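Local coordinates for protein rhamnonate dehydratase (Gibberella zeae PH-1, PDB 3FXG) that probably catalyses the dehydration of L-rhamnonate to a 2-keto-3-deoxy sugar acid, using a magnesium ion held in an enolase-superfamily barrel, at residues 162-167 and 330-335; 175-180 and 215-220; 244-249 and 341-346; 299-304 and 323-328. All coordinates share one frame; numbering follows the deposited sequence.

Contact 1: 162-167 and 330-335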
# COMPACT_ATOMS: atom_id res chain seq x y z
N GLU A 162 7.15 35.30 23.44
CA GLU A 162 7.02 36.73 23.69
C GLU A 162 7.50 37.56 22.51
O GLU A 162 7.29 38.77 22.46
CB GLU A 162 7.78 37.10 24.96
CG GLU A 162 7.22 36.43 26.21
CD GLU A 162 5.79 36.85 26.52
OE1 GLU A 162 4.97 35.98 26.88
OE2 GLU A 162 5.49 38.07 26.41
N ARG A 163 8.15 36.90 21.56
CA ARG A 163 8.66 37.58 20.38
C ARG A 163 8.33 36.79 19.12
O ARG A 163 8.42 35.56 19.11
CB ARG A 163 10.17 37.77 20.51
CG ARG A 163 10.86 38.24 19.25
CD ARG A 163 12.28 38.70 19.57
NE ARG A 163 13.10 38.83 18.37
CZ ARG A 163 14.17 39.62 18.28
NH1 ARG A 163 14.53 40.35 19.32
NH2 ARG A 163 14.87 39.67 17.15
N LEU A 164 7.94 37.49 18.06
CA LEU A 164 7.61 36.86 16.79
C LEU A 164 8.68 37.25 15.77
O LEU A 164 8.81 38.42 15.44
CB LEU A 164 6.25 37.34 16.29
CG LEU A 164 5.19 36.29 15.93
CD1 LEU A 164 4.03 36.99 15.23
CD2 LEU A 164 5.78 35.23 15.01
N ASP A 165 9.43 36.26 15.29
CA ASP A 165 10.48 36.51 14.30
C ASP A 165 9.94 36.39 12.87
O ASP A 165 9.17 35.47 12.57
CB ASP A 165 11.64 35.55 14.51
CG ASP A 165 12.35 35.78 15.84
OD1 ASP A 165 12.78 36.92 16.09
OD2 ASP A 165 12.46 34.82 16.63
N PHE A 166 10.35 37.32 12.01
CA PHE A 166 9.89 37.35 10.63
C PHE A 166 10.98 37.10 9.60
O PHE A 166 12.17 37.35 9.84
CB PHE A 166 9.32 38.73 10.27
CG PHE A 166 8.04 39.08 10.97
CD1 PHE A 166 6.90 39.38 10.23
CD2 PHE A 166 7.99 39.19 12.36
CE1 PHE A 166 5.73 39.79 10.86
CE2 PHE A 166 6.82 39.59 13.00
CZ PHE A 166 5.68 39.89 12.25
N TYR A 167 10.56 36.62 8.43
CA TYR A 167 11.46 36.45 7.31
C TYR A 167 10.82 37.43 6.32
O TYR A 167 9.62 37.71 6.43
CB TYR A 167 11.48 35.00 6.79
CG TYR A 167 10.23 34.50 6.12
CD1 TYR A 167 9.98 34.77 4.78
CD2 TYR A 167 9.33 33.68 6.81
CE1 TYR A 167 8.86 34.24 4.13
CE2 TYR A 167 8.22 33.14 6.18
CZ TYR A 167 7.99 33.42 4.84
OH TYR A 167 6.90 32.88 4.20
N TYR A 330 -3.86 39.81 11.73
CA TYR A 330 -4.72 38.63 11.75
C TYR A 330 -3.86 37.38 11.88
O TYR A 330 -4.29 36.37 12.44
CB TYR A 330 -5.58 38.56 10.48
CG TYR A 330 -6.37 39.82 10.25
CD1 TYR A 330 -7.11 40.40 11.29
CD2 TYR A 330 -6.37 40.46 9.01
CE1 TYR A 330 -7.82 41.58 11.10
CE2 TYR A 330 -7.08 41.65 8.82
CZ TYR A 330 -7.80 42.20 9.86
OH TYR A 330 -8.48 43.38 9.68
N SER A 331 -2.64 37.45 11.36
CA SER A 331 -1.73 36.32 11.45
C SER A 331 -0.82 36.46 12.67
O SER A 331 -0.45 35.46 13.28
CB SER A 331 -0.89 36.21 10.17
OG SER A 331 -0.30 37.45 9.83
N TYR A 332 -0.47 37.69 13.04
CA TYR A 332 0.40 37.89 14.20
C TYR A 332 -0.22 37.31 15.46
O TYR A 332 0.44 36.60 16.22
CB TYR A 332 0.69 39.38 14.42
CG TYR A 332 1.23 40.10 13.20
CD1 TYR A 332 1.85 39.40 12.17
CD2 TYR A 332 1.11 41.49 13.08
CE1 TYR A 332 2.33 40.05 11.04
CE2 TYR A 332 1.60 42.15 11.95
CZ TYR A 332 2.20 41.42 10.94
OH TYR A 332 2.67 42.06 9.82
N HIS A 333 -1.50 37.61 15.69
CA HIS A 333 -2.17 37.12 16.88
C HIS A 333 -2.25 35.60 16.90
O HIS A 333 -2.24 34.98 17.96
CB HIS A 333 -3.58 37.72 16.99
CG HIS A 333 -3.60 39.11 17.53
ND1 HIS A 333 -3.16 40.21 16.81
CD2 HIS A 333 -4.02 39.60 18.73
CE1 HIS A 333 -3.32 41.30 17.54
NE2 HIS A 333 -3.84 40.96 18.70
N PHE A 334 -2.32 35.01 15.72
CA PHE A 334 -2.38 33.56 15.61
C PHE A 334 -1.01 32.94 15.86
O PHE A 334 -0.87 32.04 16.69
CB PHE A 334 -2.89 33.15 14.23
CG PHE A 334 -2.89 31.68 14.00
CD1 PHE A 334 -3.81 30.85 14.63
CD2 PHE A 334 -1.93 31.10 13.16
CE1 PHE A 334 -3.78 29.47 14.44
CE2 PHE A 334 -1.90 29.72 12.97
CZ PHE A 334 -2.82 28.91 13.61
N GLN A 335 0.00 33.42 15.14
CA GLN A 335 1.36 32.89 15.27
C GLN A 335 1.94 32.95 16.67
O GLN A 335 2.70 32.07 17.07
CB GLN A 335 2.32 33.63 14.32
CG GLN A 335 2.18 33.27 12.86
CD GLN A 335 2.05 31.78 12.64
OE1 GLN A 335 0.99 31.20 12.89
NE2 GLN A 335 3.12 31.15 12.17
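Phe166 and Tyr332 meet as an offset edge-to-face pair. The edge of the Phe166 ring is directed at the face of Tyr332, with the planes at 70° and the centroids 5.3 Å apart. The touching rim atoms of Phe166 are CE1 and CZ. Phe166 CE1 lies 3.4 Å from Tyr332 CE1, and Phe166 CZ lies 3.6 Å from that same Tyr332 CE1. Leu164 O also lies at the edge of the Phe166 ring, close to its plane. The CG of Phe166 stands beside its own backbone N (chi1 -67°), and this carries the ring tip to the tyrosine.

Leu164 points at the helix and forms the second part of the contact. Both of its methyls, CD1 and CD2, rest 3.9 Å from Gln335 CB, and CD1 is also 3.7 Å from Tyr332 O. Leu164 CD1 is 4.2 Å from Tyr332 CB as well. Gln335 offers only its CB here. Its chain bends at chi2 and its amide turns away, where NE2 binds Phe343 O and Val322 O.

Strand 163-167 and helix 330-335 run at 123° to each other, with their axes 9.7 Å apart at closest approach. Leu375 of strand 374-376 touches both Phe166 and Tyr332 and adds to the apolar cluster.

No hydrogen bond or salt bridge crosses between the segments. The helix is therefore held against the strand by aromatic and aliphatic packing, while the buried amide of Gln335 finds its partners among backbone carbonyls beside the contact.

Contact 2: 175-180 and 215-220; sequences AAKAMG and PDFPIM
Lys177 lays the start of its side chain over one face of the Phe217 ring. Its CB is 3.8 Å from the ring centroid and 17° off the ring normal, a CH-pi contact. The closest ring atom is Phe217 CE1, 3.6 Å from Lys177 CB.

The lysine chain is fully extended, with all four torsions within a degree or so of 180°. It runs past the ring with CG and CD above the CD1 side, so the ammonium group ends well beyond the aromatic face. Lys177 NZ binds Val213 O, at the end of helix 195-213. Phe217 also has its CG opposite the backbone N (chi1 -168°). Its ring reaches back toward the helix, and the two side chains slide past each other in opposite directions.

At the ring tip, Phe217 CZ comes 4.4 Å from Ala176 CB, a looser apolar touch. Helix 175-179 ends soon afterwards in a Schellman motif at Gly180, which has positive phi. Next to Phe217, Pro218 packs on His196 of a second subunit.

The contact divides the lysine by chemistry. Its methylenes pack on the ring, while its charge goes to a carbonyl at a helix C-terminus, where the helix dipole would probably favour a cation.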
# COMPACT_ATOMS: atom_id res chain seq x y z
N ALA A 175 18.33 43.48 1.74
CA ALA A 175 17.60 44.46 2.55
C ALA A 175 16.97 43.74 3.74
O ALA A 175 16.98 44.25 4.86
CB ALA A 175 16.53 45.14 1.71
N ALA A 176 16.41 42.56 3.49
CA ALA A 176 15.80 41.78 4.55
C ALA A 176 16.85 41.49 5.62
O ALA A 176 16.62 41.67 6.82
CB ALA A 176 15.26 40.47 3.99
N LYS A 177 18.03 41.07 5.18
CA LYS A 177 19.12 40.77 6.09
C LYS A 177 19.51 42.01 6.89
O LYS A 177 19.67 41.95 8.11
CB LYS A 177 20.32 40.26 5.29
CG LYS A 177 21.56 39.94 6.11
CD LYS A 177 22.68 39.47 5.20
CE LYS A 177 23.95 39.15 5.97
NZ LYS A 177 25.03 38.73 5.04
N ALA A 178 19.65 43.14 6.21
CA ALA A 178 20.03 44.39 6.86
C ALA A 178 18.99 44.88 7.87
O ALA A 178 19.35 45.42 8.92
CB ALA A 178 20.28 45.47 5.80
N MSE A 179 17.72 44.67 7.56
CA MSE A 179 16.64 45.11 8.44
C MSE A 179 16.40 44.22 9.66
O MSE A 179 15.60 44.57 10.53
CB MSE A 179 15.34 45.26 7.65
CG MSE A 179 15.40 46.34 6.59
SE MSE A 179 13.67 46.71 5.82
CE MSE A 179 13.68 45.37 4.42
N GLY A 180 17.07 43.08 9.72
CA GLY A 180 16.90 42.20 10.87
C GLY A 180 16.07 40.95 10.67
O GLY A 180 15.90 40.17 11.62
N PRO A 215 26.88 32.81 2.33
CA PRO A 215 26.51 31.40 2.47
C PRO A 215 25.58 31.02 3.61
O PRO A 215 24.91 29.99 3.55
CB PRO A 215 27.87 30.72 2.60
CG PRO A 215 28.63 31.72 3.42
CD PRO A 215 28.28 33.03 2.73
N ASP A 216 25.51 31.85 4.65
CA ASP A 216 24.67 31.53 5.80
C ASP A 216 23.25 32.07 5.84
O ASP A 216 22.37 31.45 6.45
CB ASP A 216 25.39 31.94 7.09
CG ASP A 216 26.82 31.44 7.14
OD1 ASP A 216 27.06 30.29 6.74
OD2 ASP A 216 27.70 32.20 7.59
N PHE A 217 23.00 33.21 5.21
CA PHE A 217 21.67 33.80 5.25
C PHE A 217 20.62 32.93 4.54
O PHE A 217 20.75 32.64 3.35
CB PHE A 217 21.68 35.19 4.63
CG PHE A 217 20.42 35.97 4.88
CD1 PHE A 217 20.11 36.40 6.17
CD2 PHE A 217 19.53 36.24 3.85
CE1 PHE A 217 18.92 37.10 6.42
CE2 PHE A 217 18.34 36.93 4.09
CZ PHE A 217 18.04 37.36 5.38
N PRO A 218 19.57 32.52 5.26
CA PRO A 218 18.52 31.69 4.66
C PRO A 218 17.80 32.36 3.49
O PRO A 218 17.35 33.50 3.60
CB PRO A 218 17.58 31.42 5.83
CG PRO A 218 18.50 31.45 7.02
CD PRO A 218 19.36 32.65 6.71
N ILE A 219 17.71 31.65 2.38
CA ILE A 219 17.02 32.14 1.19
C ILE A 219 15.96 31.12 0.78
O ILE A 219 16.26 29.94 0.61
CB ILE A 219 17.99 32.32 -0.00
CG1 ILE A 219 18.96 33.47 0.28
CG2 ILE A 219 17.20 32.60 -1.29
CD1 ILE A 219 19.98 33.70 -0.81
N MSE A 220 14.73 31.59 0.65
CA MSE A 220 13.62 30.74 0.24
C MSE A 220 13.17 31.20 -1.15
O MSE A 220 13.43 32.34 -1.53
CB MSE A 220 12.45 30.87 1.23
CG MSE A 220 12.74 30.32 2.63
SE MSE A 220 13.98 31.39 3.70
CE MSE A 220 12.69 32.37 4.76

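Contact 3: 244-249 and 341-346. With MG (magnesium ion), chain I.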
# COMPACT_ATOMS: atom_id res chain seq x y z
N ILE A 244 19.23 26.33 -0.94
CA ILE A 244 17.93 26.98 -0.75
C ILE A 244 17.23 26.38 0.47
O ILE A 244 17.16 25.16 0.62
CB ILE A 244 17.04 26.79 -2.01
CG1 ILE A 244 17.72 27.44 -3.22
CG2 ILE A 244 15.66 27.38 -1.78
CD1 ILE A 244 18.04 28.91 -3.04
N ASN A 245 16.73 27.24 1.35
CA ASN A 245 16.05 26.79 2.57
C ASN A 245 14.79 25.99 2.24
O ASN A 245 14.61 24.87 2.72
CB ASN A 245 15.70 27.99 3.45
CG ASN A 245 15.33 27.58 4.87
OD1 ASN A 245 14.63 28.31 5.57
ND2 ASN A 245 15.81 26.42 5.29
N TRP A 246 13.90 26.57 1.44
CA TRP A 246 12.70 25.86 1.03
C TRP A 246 12.12 26.43 -0.25
O TRP A 246 12.35 27.59 -0.60
CB TRP A 246 11.63 25.83 2.14
CG TRP A 246 10.78 27.08 2.31
CD1 TRP A 246 9.92 27.62 1.40
CD2 TRP A 246 10.66 27.87 3.50
NE1 TRP A 246 9.26 28.70 1.95
CE2 TRP A 246 9.70 28.87 3.23
CE3 TRP A 246 11.27 27.83 4.76
CZ2 TRP A 246 9.33 29.83 4.19
CZ3 TRP A 246 10.90 28.79 5.71
CH2 TRP A 246 9.94 29.77 5.42
N TRP A 247 11.38 25.59 -0.96
CA TRP A 247 10.74 25.96 -2.22
C TRP A 247 9.24 26.04 -1.95
O TRP A 247 8.62 25.06 -1.52
CB TRP A 247 11.05 24.91 -3.29
CG TRP A 247 12.51 24.85 -3.62
CD1 TRP A 247 13.48 24.20 -2.93
CD2 TRP A 247 13.16 25.50 -4.72
NE1 TRP A 247 14.70 24.40 -3.53
CE2 TRP A 247 14.53 25.20 -4.63
CE3 TRP A 247 12.71 26.31 -5.77
CZ2 TRP A 247 15.47 25.67 -5.55
CZ3 TRP A 247 13.64 26.78 -6.69
CH2 TRP A 247 15.00 26.46 -6.57
N GLU A 248 8.67 27.22 -2.21
CA GLU A 248 7.27 27.49 -1.93
C GLU A 248 6.28 27.46 -3.10
O GLU A 248 6.54 28.02 -4.17
CB GLU A 248 7.16 28.83 -1.22
CG GLU A 248 5.78 29.17 -0.70
CD GLU A 248 5.81 30.34 0.28
OE1 GLU A 248 6.73 30.38 1.12
OE2 GLU A 248 4.91 31.20 0.21
N GLU A 249 5.15 26.81 -2.87
CA GLU A 249 4.06 26.67 -3.84
C GLU A 249 4.54 26.39 -5.26
O GLU A 249 4.16 27.08 -6.20
CB GLU A 249 3.18 27.93 -3.82
CG GLU A 249 1.71 27.63 -4.12
CD GLU A 249 0.80 28.84 -4.02
OE1 GLU A 249 -0.44 28.64 -4.02
OE2 GLU A 249 1.30 29.99 -3.95
N THR A 341 3.62 27.24 15.49
CA THR A 341 3.65 28.41 14.61
C THR A 341 4.93 29.16 14.97
O THR A 341 4.90 30.19 15.65
CB THR A 341 2.41 29.29 14.86
OG1 THR A 341 2.24 29.50 16.27
CG2 THR A 341 1.16 28.61 14.32
N PRO A 342 6.08 28.66 14.48
CA PRO A 342 7.45 29.15 14.68
C PRO A 342 7.84 30.57 14.28
O PRO A 342 8.66 31.20 14.95
CB PRO A 342 8.29 28.10 13.96
CG PRO A 342 7.44 27.74 12.81
CD PRO A 342 6.07 27.59 13.46
N PHE A 343 7.30 31.06 13.18
CA PHE A 343 7.65 32.40 12.74
C PHE A 343 6.61 32.98 11.81
O PHE A 343 5.58 32.35 11.55
CB PHE A 343 9.03 32.39 12.07
CG PHE A 343 9.24 31.25 11.12
CD1 PHE A 343 8.70 31.29 9.84
CD2 PHE A 343 9.96 30.13 11.51
CE1 PHE A 343 8.88 30.21 8.96
CE2 PHE A 343 10.14 29.05 10.64
CZ PHE A 343 9.60 29.10 9.36
N GLN A 344 6.88 34.17 11.30
CA GLN A 344 5.93 34.86 10.45
C GLN A 344 6.53 35.44 9.18
O GLN A 344 7.71 35.78 9.12
CB GLN A 344 5.29 35.99 11.26
CG GLN A 344 4.45 36.93 10.45
CD GLN A 344 3.00 36.55 10.42
OE1 GLN A 344 2.28 36.88 9.49
NE2 GLN A 344 2.55 35.85 11.46
N GLU A 345 5.70 35.56 8.16
CA GLU A 345 6.12 36.14 6.90
C GLU A 345 5.68 37.60 6.82
O GLU A 345 4.63 37.97 7.34
CB GLU A 345 5.49 35.40 5.72
CG GLU A 345 5.58 36.19 4.41
CD GLU A 345 4.88 35.52 3.24
OE1 GLU A 345 3.76 34.99 3.43
OE2 GLU A 345 5.45 35.53 2.12
N TYR A 346 6.51 38.42 6.20
CA TYR A 346 6.16 39.81 5.98
C TYR A 346 6.44 40.06 4.52
O TYR A 346 7.58 39.93 4.06
CB TYR A 346 6.98 40.78 6.82
CG TYR A 346 6.28 42.12 6.90
CD1 TYR A 346 5.20 42.30 7.77
CD2 TYR A 346 6.63 43.17 6.05
CE1 TYR A 346 4.48 43.49 7.79
CE2 TYR A 346 5.91 44.37 6.06
CZ TYR A 346 4.84 44.52 6.93
OH TYR A 346 4.12 45.69 6.97
MG MG I . 3.81 32.44 -1.28
O HOH W 1 3.57 32.14 2.48
O HOH W 2 3.20 31.81 -3.39
O HOH W 3 4.15 34.49 0.07
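Trp246 and Phe343 meet across a gap between two strand regions that exchange no hydrogen bond, with Trp246 CA and Phe343 CA 14.3 Å apart. The side chains come from opposite directions and touch rim to rim. Trp246 CH2 is 3.7 Å from Phe343 CE1. The planes are nearly parallel, at 13°, but neither ring covers the other. In both residues CG sits between the backbone N and the carbonyl carbon, which sends the ring straight across the gap (chi1 80° for Trp246).

The other edge of the indole serves the metal site. Trp246 NE1 donates to the anti lone pair of Glu248 OE1 at 3.1 Å; the oxygen lies close to the indole plane and the N-H...O angle is 160°. This leaves Glu248 OE2 to bind magnesium at 2.2 Å.

Glu345 stays in the second shell. A water on the magnesium ion donates to Glu345 OE2 at 2.6 Å, and another water lies between Glu248 OE2 and Glu345 OE1. Lys185 forms salt bridges with both Glu248 and Glu345.

Three acidic ligands, Asp222, Glu248 and Glu275, at the ends of successive barrel strands and gathered round a magnesium ion are the metal site characteristic of the enolase superfamily; Glu345 faces it from across the barrel mouth.

Contact 4: 299-304 and 323-328; sequences VMWLGG and VPHASG
Ser327 packs tightly against Val299 and Met300, whereas Trp301 and His325 meet more loosely. On the tight side, Val299 CG1 lies 3.4 Å from Ser327 CB, closer than usual for two carbons. The selenomethionine Met300 bends at its last torsion and brings CE to 3.6 Å from Ser327 CA.

Ser327 OG donates to His325 O at 2.7 Å, tilted 30° from the carbonyl plane. Ser327 OG also accepts a weak bond from Val299 N at 3.4 Å. With OG beside its own backbone N (chi1 -60°), the serine ties its own turn together and lightly joins it to the other loop.

On the looser side, Trp301 CH2 and His325 CE1 are 4.1 Å apart. The rings are inclined at 32° and form neither a stack nor an edge-to-face pair. This side lies toward the magnesium ion, about 4 Å from the nearest His325 side-chain atom. Asp298 binds His325 ND1 and so fixes the imidazole, an arrangement that recalls the His-Asp pair of mandelate racemase relatives.

Both loops are buried and both lead into helices. Gly304 is the N-cap of helix 305-316, and Gly328 is the N-cap of helix 329-335. Val299 also packs on Leu308 and Tyr330 of those two helices, and on Leu138 of helix 128-148.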
# COMPACT_ATOMS: atom_id res chain seq x y z
N VAL A 299 -4.99 33.65 6.46
CA VAL A 299 -6.11 33.77 7.39
C VAL A 299 -7.33 34.48 6.82
O VAL A 299 -8.45 34.24 7.26
CB VAL A 299 -5.69 34.47 8.70
CG1 VAL A 299 -5.38 35.92 8.43
CG2 VAL A 299 -6.78 34.33 9.74
N MSE A 300 -7.11 35.36 5.84
CA MSE A 300 -8.22 36.08 5.23
C MSE A 300 -8.85 35.30 4.09
O MSE A 300 -9.85 35.73 3.52
CB MSE A 300 -7.74 37.44 4.71
CG MSE A 300 -7.39 38.45 5.79
SE MSE A 300 -6.63 40.08 5.05
CE MSE A 300 -4.86 39.42 4.73
N TRP A 301 -8.29 34.14 3.77
CA TRP A 301 -8.81 33.34 2.66
C TRP A 301 -9.33 31.94 2.99
O TRP A 301 -10.37 31.53 2.48
CB TRP A 301 -7.75 33.20 1.56
CG TRP A 301 -7.10 34.48 1.09
CD1 TRP A 301 -7.53 35.76 1.32
CD2 TRP A 301 -5.93 34.60 0.27
NE1 TRP A 301 -6.70 36.66 0.69
CE2 TRP A 301 -5.70 35.98 0.04
CE3 TRP A 301 -5.04 33.67 -0.30
CZ2 TRP A 301 -4.63 36.45 -0.73
CZ3 TRP A 301 -3.97 34.14 -1.06
CH2 TRP A 301 -3.78 35.52 -1.27
N LEU A 302 -8.60 31.21 3.84
CA LEU A 302 -8.95 29.82 4.17
C LEU A 302 -10.27 29.55 4.88
O LEU A 302 -10.78 28.43 4.82
CB LEU A 302 -7.83 29.17 4.99
CG LEU A 302 -8.02 29.17 6.52
CD1 LEU A 302 -7.17 28.07 7.15
CD2 LEU A 302 -7.66 30.53 7.08
N GLY A 303 -10.81 30.55 5.56
CA GLY A 303 -12.07 30.37 6.27
C GLY A 303 -12.17 31.25 7.50
O GLY A 303 -13.26 31.45 8.05
N GLY A 304 -11.03 31.77 7.95
CA GLY A 304 -11.02 32.64 9.12
C GLY A 304 -10.17 32.08 10.25
O GLY A 304 -9.59 31.00 10.14
N VAL A 323 2.81 28.35 9.05
CA VAL A 323 3.34 29.70 8.90
C VAL A 323 2.44 30.36 7.86
O VAL A 323 2.69 30.26 6.66
CB VAL A 323 4.80 29.69 8.39
CG1 VAL A 323 5.32 31.12 8.24
CG2 VAL A 323 5.68 28.91 9.36
N PRO A 324 1.37 31.02 8.31
CA PRO A 324 0.43 31.68 7.39
C PRO A 324 1.04 32.68 6.42
O PRO A 324 2.12 33.22 6.65
CB PRO A 324 -0.59 32.32 8.34
CG PRO A 324 0.17 32.50 9.61
CD PRO A 324 0.98 31.25 9.71
N HIS A 325 0.34 32.89 5.32
CA HIS A 325 0.77 33.81 4.27
C HIS A 325 0.44 35.25 4.63
O HIS A 325 -0.73 35.62 4.73
CB HIS A 325 0.09 33.42 2.95
CG HIS A 325 0.19 34.45 1.88
ND1 HIS A 325 -0.63 35.55 1.82
CD2 HIS A 325 1.03 34.55 0.82
CE1 HIS A 325 -0.31 36.29 0.77
NE2 HIS A 325 0.69 35.70 0.15
N ALA A 326 1.49 36.06 4.84
CA ALA A 326 1.34 37.47 5.20
C ALA A 326 0.25 37.66 6.25
O ALA A 326 0.42 37.23 7.39
CB ALA A 326 1.02 38.28 3.95
N SER A 327 -0.84 38.32 5.86
CA SER A 327 -2.00 38.54 6.72
C SER A 327 -1.95 39.59 7.84
O SER A 327 -2.97 39.85 8.48
CB SER A 327 -2.46 37.20 7.32
OG SER A 327 -2.82 36.29 6.30
N GLY A 328 -0.79 40.19 8.08
CA GLY A 328 -0.70 41.20 9.12
C GLY A 328 -1.15 40.76 10.51
O GLY A 328 -0.96 39.60 10.87

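Overall arrangement
Contacts 1, 2 and 3 reach the curled barrel sheet, and contact 4 joins two of its loops. Contacts 1 and 3, with centres 13 Å apart, lie on neighbouring strands, 163-169 and 344-347. The centres of contacts 2 and 3 are also 13 Å apart, and Ile219 O meets Asn245 N at 2.8 Å. The centre of contact 4 is 14 Å from that of contact 3, and Glu345 OE1 lies 2.9 Å from Ala326 N. Contact 3 supplies the magnesium ligand Glu248; contact 4 brings the His325 side chain to about 4 Å from the ion (nearest atom) without binding it. Contact 1 is farther out, with the Gln335 side chain about 14 Å from the metal.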